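Side-chain contacts in colicin-M immunity protein (PDB 4AEQ), which protects Escherichia coli cells carrying the colicin M plasmid against colicin M and is represented here by its YebF-like part: residues Val15-Glu18 / Gln19-Phe23; Asn26-Leu29 / Gln30-Arg34. All coordinates share one frame; numbering follows the deposited sequence.

Both interactions lie on helix 17-42, the long helix of the chain, and follow one another along it, their centres about 16 Å apart. Interaction 1 starts the helix: backbone N-H groups and a serine-glutamine pair do most of the work, and it is partly exposed, with Val15 and Ala20 buried and Glu18, Gln19 and Thr22 exposed. Interaction 2 sits farther along, nearer the centre of the chain, where side chains meet one turn apart and Asp27, Tyr28 and Met32 are buried. Its chemistry is an ion pair and a Met-aromatic contact instead of a cap. Each contact also touches the second subunit, consistent with a dimer made by domain swapping, in which this helix packs on strands of the partner.

Interaction 1. Residues Val15-Glu18 / Gln19-Phe23; sequences VSDE and QARTF
Gln19 reaches back to Ser16 with an extended chain and closes a capping box at the start of helix 17-42. Its CB lies 3.6 Å from both Ser16 O and Ser16 OG. CG, anti to the carbonyl carbon of Gln19 (chi1 -74°), points back toward the N-cap and packs 3.4 Å from Ser16 OG, and CD carries OE1 to Ser16 N at 2.9 Å. The bond is nearly straight (172°) and meets a lone pair of OE1 in the carbonyl plane. In return Gln19 N donates to Ser16 OG at 3.2 Å, so side chain and backbone grip each other both ways. Just before the cap residue, Val15 CG1 rests on Ala20 CB at 3.8 Å. Within the first turn, Glu18 O accepts from Thr22 N and, at 2.8 Å, from Thr22 OG1, the two donors arriving from opposite faces of its carbonyl plane. Asp17 and Arg21 share a water, at 2.9 Å from Arg21 NH2 and only weakly bound to Asp17 OD2. Their stronger partners lie on the second subunit: Arg56 forms a salt bridge with Asp17, and Glu52 O accepts from Arg21. Ala20 packs on Leu67 of that subunit, in its strand 66-74, while Phe23 stacks on its Tyr86, in strand 79-87.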
loop_
_atom_site.group_PDB
_atom_site.type_symbol
_atom_site.label_atom_id
_atom_site.label_comp_id
_atom_site.label_asym_id
_atom_site.label_seq_id
_atom_site.Cartn_x
_atom_site.Cartn_y
_atom_site.Cartn_z
ATOM N N VAL A 15 1.470 -9.401 18.300
ATOM C CA VAL A 15 1.192 -7.978 18.135
ATOM C C VAL A 15 -0.003 -7.550 18.975
ATOM O O VAL A 15 -1.115 -8.025 18.764
ATOM C CB VAL A 15 0.911 -7.628 16.659
ATOM C CG1 VAL A 15 0.515 -6.163 16.520
ATOM C CG2 VAL A 15 2.129 -7.937 15.805
ATOM N N SER A 16 0.230 -6.660 19.933
ATOM C CA SER A 16 -0.845 -6.138 20.768
ATOM C C SER A 16 -1.710 -5.153 19.991
ATOM O O SER A 16 -1.287 -4.622 18.963
ATOM C CB SER A 16 -0.277 -5.458 22.015
ATOM O OG SER A 16 0.359 -4.238 21.675
ATOM N N ASP A 17 -2.926 -4.921 20.477
ATOM C CA ASP A 17 -3.819 -3.943 19.860
ATOM C C ASP A 17 -3.133 -2.586 19.717
ATOM O O ASP A 17 -3.305 -1.900 18.712
ATOM C CB ASP A 17 -5.105 -3.790 20.681
ATOM C CG ASP A 17 -6.099 -4.910 20.429
ATOM O OD1 ASP A 17 -5.752 -5.875 19.710
ATOM O OD2 ASP A 17 -7.229 -4.826 20.955
ATOM N N GLU A 18 -2.358 -2.205 20.729
ATOM C CA GLU A 18 -1.674 -0.914 20.734
ATOM C C GLU A 18 -0.587 -0.836 19.660
ATOM O O GLU A 18 -0.457 0.180 18.968
ATOM C CB GLU A 18 -1.089 -0.633 22.119
ATOM C CG GLU A 18 -0.684 0.813 22.350
ATOM C CD GLU A 18 0.744 1.094 21.932
ATOM O OE1 GLU A 18 1.460 0.133 21.580
ATOM O OE2 GLU A 18 1.153 2.273 21.964
ATOM N N GLN A 19 0.194 -1.907 19.532
ATOM C CA GLN A 19 1.217 -2.000 18.490
ATOM C C GLN A 19 0.593 -1.946 17.105
ATOM O O GLN A 19 1.092 -1.255 16.217
ATOM C CB GLN A 19 2.012 -3.300 18.621
ATOM C CG GLN A 19 2.993 -3.327 19.776
ATOM C CD GLN A 19 3.650 -4.682 19.944
ATOM O OE1 GLN A 19 2.972 -5.694 20.116
ATOM N NE2 GLN A 19 4.976 -4.708 19.894
ATOM N N ALA A 20 -0.491 -2.693 16.925
ATOM C CA ALA A 20 -1.201 -2.725 15.653
ATOM C C ALA A 20 -1.731 -1.340 15.295
ATOM O O ALA A 20 -1.589 -0.888 14.161
ATOM C CB ALA A 20 -2.341 -3.733 15.706
ATOM N N ARG A 21 -2.342 -0.668 16.266
ATOM C CA ARG A 21 -2.876 0.669 16.034
ATOM C C ARG A 21 -1.767 1.648 15.677
ATOM O O ARG A 21 -1.934 2.485 14.792
ATOM C CB ARG A 21 -3.655 1.168 17.254
ATOM C CG ARG A 21 -4.950 0.408 17.504
ATOM C CD ARG A 21 -5.835 1.125 18.510
ATOM N NE ARG A 21 -7.207 0.622 18.474
ATOM C CZ ARG A 21 -7.761 -0.118 19.430
ATOM N NH1 ARG A 21 -7.064 -0.438 20.511
ATOM N NH2 ARG A 21 -9.017 -0.529 19.309
ATOM N N THR A 22 -0.636 1.539 16.367
ATOM C CA THR A 22 0.502 2.409 16.089
ATOM C C THR A 22 1.023 2.189 14.669
ATOM O O THR A 22 1.290 3.145 13.938
ATOM C CB THR A 22 1.639 2.179 17.098
ATOM O OG1 THR A 22 1.161 2.457 18.419
ATOM C CG2 THR A 22 2.822 3.088 16.784
ATOM N N PHE A 23 1.161 0.924 14.281
ATOM C CA PHE A 23 1.623 0.593 12.937
ATOM C C PHE A 23 0.667 1.132 11.876
ATOM O O PHE A 23 1.090 1.717 10.873
ATOM C CB PHE A 23 1.780 -0.917 12.776
ATOM C CG PHE A 23 2.485 -1.316 11.511
ATOM C CD1 PHE A 23 1.814 -1.323 10.298
ATOM C CD2 PHE A 23 3.822 -1.672 11.530
ATOM C CE1 PHE A 23 2.462 -1.680 9.135
ATOM C CE2 PHE A 23 4.474 -2.033 10.369
ATOM C CZ PHE A 23 3.794 -2.037 9.169
HETATM O O HOH W 1 -9.953 -2.877 20.631
#

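Interaction 2. Residues Asn26-Leu29 / Gln30-Arg34; sequences NDYL and QRMKR. With PO4 (phosphate ion), chain B.
Two i to i+4 side-chain pairs in the middle of helix 17-42, Asp27 with Arg31 and Tyr28 with Met32, face the second subunit of the swapped dimer. Chi1 (-70°) puts Met32 CG over one face of the Tyr28 ring, 3.9 Å from the centroid and 17° off the normal, a CH-pi contact. Bends at chi2 and chi3 turn SD and CE toward Tyr28 OH; SD lies obliquely 4.5 Å from the same centroid, a Met-aromatic contact. Phe71 and Tyr82 of the second subunit meet the Tyr28 ring edge-to-face. On the neighbouring flank, Asp27 OD2 lies 3.1 Å from Arg31 NE. Because OD2 sits above the guanidinium plane, no N-H points at it and the salt bridge rests on charge. Arg31, extended from CG to NE, carries its NH1 to a phosphate ion, where a weak, bent bond runs to O1 at 2.7 Å (119°). The ion, probably from the crystallisation liquor, is also hydrogen-bonded to Tyr95 N of the second subunit; another phosphate lies about 3 Å from the Arg31 side chain. Arg31 thus offsets the charge of Asp27 and phosphate, and its cation over OD2, with the hydrogen bond from OD2 to Tyr95 OH of the second subunit, would be expected to favour ionised Asp27.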
loop_
_atom_site.group_PDB
_atom_site.type_symbol
_atom_site.label_atom_id
_atom_site.label_comp_id
_atom_site.label_asym_id
_atom_site.label_seq_id
_atom_site.Cartn_x
_atom_site.Cartn_y
_atom_site.Cartn_z
ATOM N N ASN A 26 0.793 5.002 11.702
ATOM C CA ASN A 26 2.019 5.407 11.012
ATOM C C ASN A 26 1.868 5.228 9.508
ATOM O O ASN A 26 2.138 6.145 8.719
ATOM C CB ASN A 26 3.224 4.601 11.507
ATOM C CG ASN A 26 3.710 5.051 12.874
ATOM O OD1 ASN A 26 3.351 6.128 13.351
ATOM N ND2 ASN A 26 4.546 4.234 13.499
ATOM N N ASP A 27 1.428 4.037 9.122
ATOM C CA ASP A 27 1.278 3.687 7.715
ATOM C C ASP A 27 0.274 4.587 6.997
ATOM O O ASP A 27 0.540 5.092 5.900
ATOM C CB ASP A 27 0.856 2.223 7.601
ATOM C CG ASP A 27 0.761 1.757 6.172
ATOM O OD1 ASP A 27 1.796 1.340 5.617
ATOM O OD2 ASP A 27 -0.348 1.804 5.609
ATOM N N TYR A 28 -0.884 4.782 7.621
ATOM C CA TYR A 28 -1.944 5.595 7.040
ATOM C C TYR A 28 -1.489 7.033 6.817
ATOM O O TYR A 28 -1.639 7.577 5.719
ATOM C CB TYR A 28 -3.186 5.572 7.932
ATOM C CG TYR A 28 -4.275 6.524 7.487
ATOM C CD1 TYR A 28 -5.153 6.180 6.469
ATOM C CD2 TYR A 28 -4.418 7.768 8.085
ATOM C CE1 TYR A 28 -6.150 7.053 6.063
ATOM C CE2 TYR A 28 -5.408 8.644 7.687
ATOM C CZ TYR A 28 -6.272 8.284 6.681
ATOM O OH TYR A 28 -7.256 9.161 6.290
ATOM N N LEU A 29 -0.940 7.650 7.858
ATOM C CA LEU A 29 -0.470 9.030 7.736
ATOM C C LEU A 29 0.640 9.174 6.689
ATOM O O LEU A 29 0.623 10.101 5.861
ATOM C CB LEU A 29 -0.022 9.577 9.095
ATOM C CG LEU A 29 -1.165 9.826 10.086
ATOM C CD1 LEU A 29 -0.631 10.340 11.413
ATOM C CD2 LEU A 29 -2.202 10.796 9.502
ATOM N N GLN A 30 1.601 8.253 6.719
ATOM C CA GLN A 30 2.693 8.296 5.754
ATOM C C GLN A 30 2.146 8.206 4.331
ATOM O O GLN A 30 2.587 8.936 3.446
ATOM C CB GLN A 30 3.707 7.175 6.008
ATOM C CG GLN A 30 3.461 5.926 5.180
ATOM C CD GLN A 30 4.481 4.835 5.441
ATOM O OE1 GLN A 30 5.481 5.050 6.130
ATOM N NE2 GLN A 30 4.234 3.654 4.885
ATOM N N ARG A 31 1.181 7.316 4.113
ATOM C CA ARG A 31 0.583 7.155 2.790
ATOM C C ARG A 31 -0.164 8.398 2.326
ATOM O O ARG A 31 0.018 8.858 1.200
ATOM C CB ARG A 31 -0.341 5.942 2.764
ATOM C CG ARG A 31 0.388 4.622 2.857
ATOM C CD ARG A 31 -0.555 3.466 2.612
ATOM N NE ARG A 31 0.140 2.183 2.597
ATOM C CZ ARG A 31 -0.445 1.018 2.350
ATOM N NH1 ARG A 31 -1.738 0.968 2.090
ATOM N NH2 ARG A 31 0.268 -0.096 2.355
ATOM N N MET A 32 -1.001 8.941 3.200
ATOM C CA MET A 32 -1.721 10.168 2.884
ATOM C C MET A 32 -0.733 11.221 2.399
ATOM O O MET A 32 -0.889 11.793 1.303
ATOM C CB MET A 32 -2.467 10.685 4.114
ATOM C CG MET A 32 -3.656 9.825 4.515
ATOM S SD MET A 32 -5.169 10.302 3.654
ATOM C CE MET A 32 -5.548 11.831 4.504
ATOM N N LYS A 33 0.300 11.452 3.209
ATOM C CA LYS A 33 1.335 12.425 2.869
ATOM C C LYS A 33 1.985 12.145 1.513
ATOM O O LYS A 33 2.000 13.005 0.630
ATOM C CB LYS A 33 2.410 12.446 3.954
ATOM C CG LYS A 33 3.660 13.230 3.581
ATOM C CD LYS A 33 4.635 13.254 4.746
ATOM C CE LYS A 33 3.968 13.832 5.986
ATOM N NZ LYS A 33 4.711 13.503 7.232
ATOM N N ARG A 34 2.525 10.942 1.354
ATOM C CA ARG A 34 3.251 10.584 0.139
ATOM C C ARG A 34 2.432 10.728 -1.134
ATOM O O ARG A 34 2.850 11.388 -2.084
ATOM C CB ARG A 34 3.786 9.157 0.243
ATOM C CG ARG A 34 4.987 9.020 1.151
ATOM C CD ARG A 34 5.391 7.575 1.303
ATOM N NE ARG A 34 6.463 7.417 2.278
ATOM C CZ ARG A 34 6.596 6.357 3.065
ATOM N NH1 ARG A 34 5.724 5.367 2.991
ATOM N NH2 ARG A 34 7.595 6.290 3.930
HETATM P P PO4 B . -3.845 0.217 -0.170
HETATM O O1 PO4 B . -2.518 -0.492 -0.045
HETATM O O2 PO4 B . -4.353 0.579 1.204
HETATM O O3 PO4 B . -3.676 1.477 -0.987
HETATM O O4 PO4 B . -4.840 -0.700 -0.839
#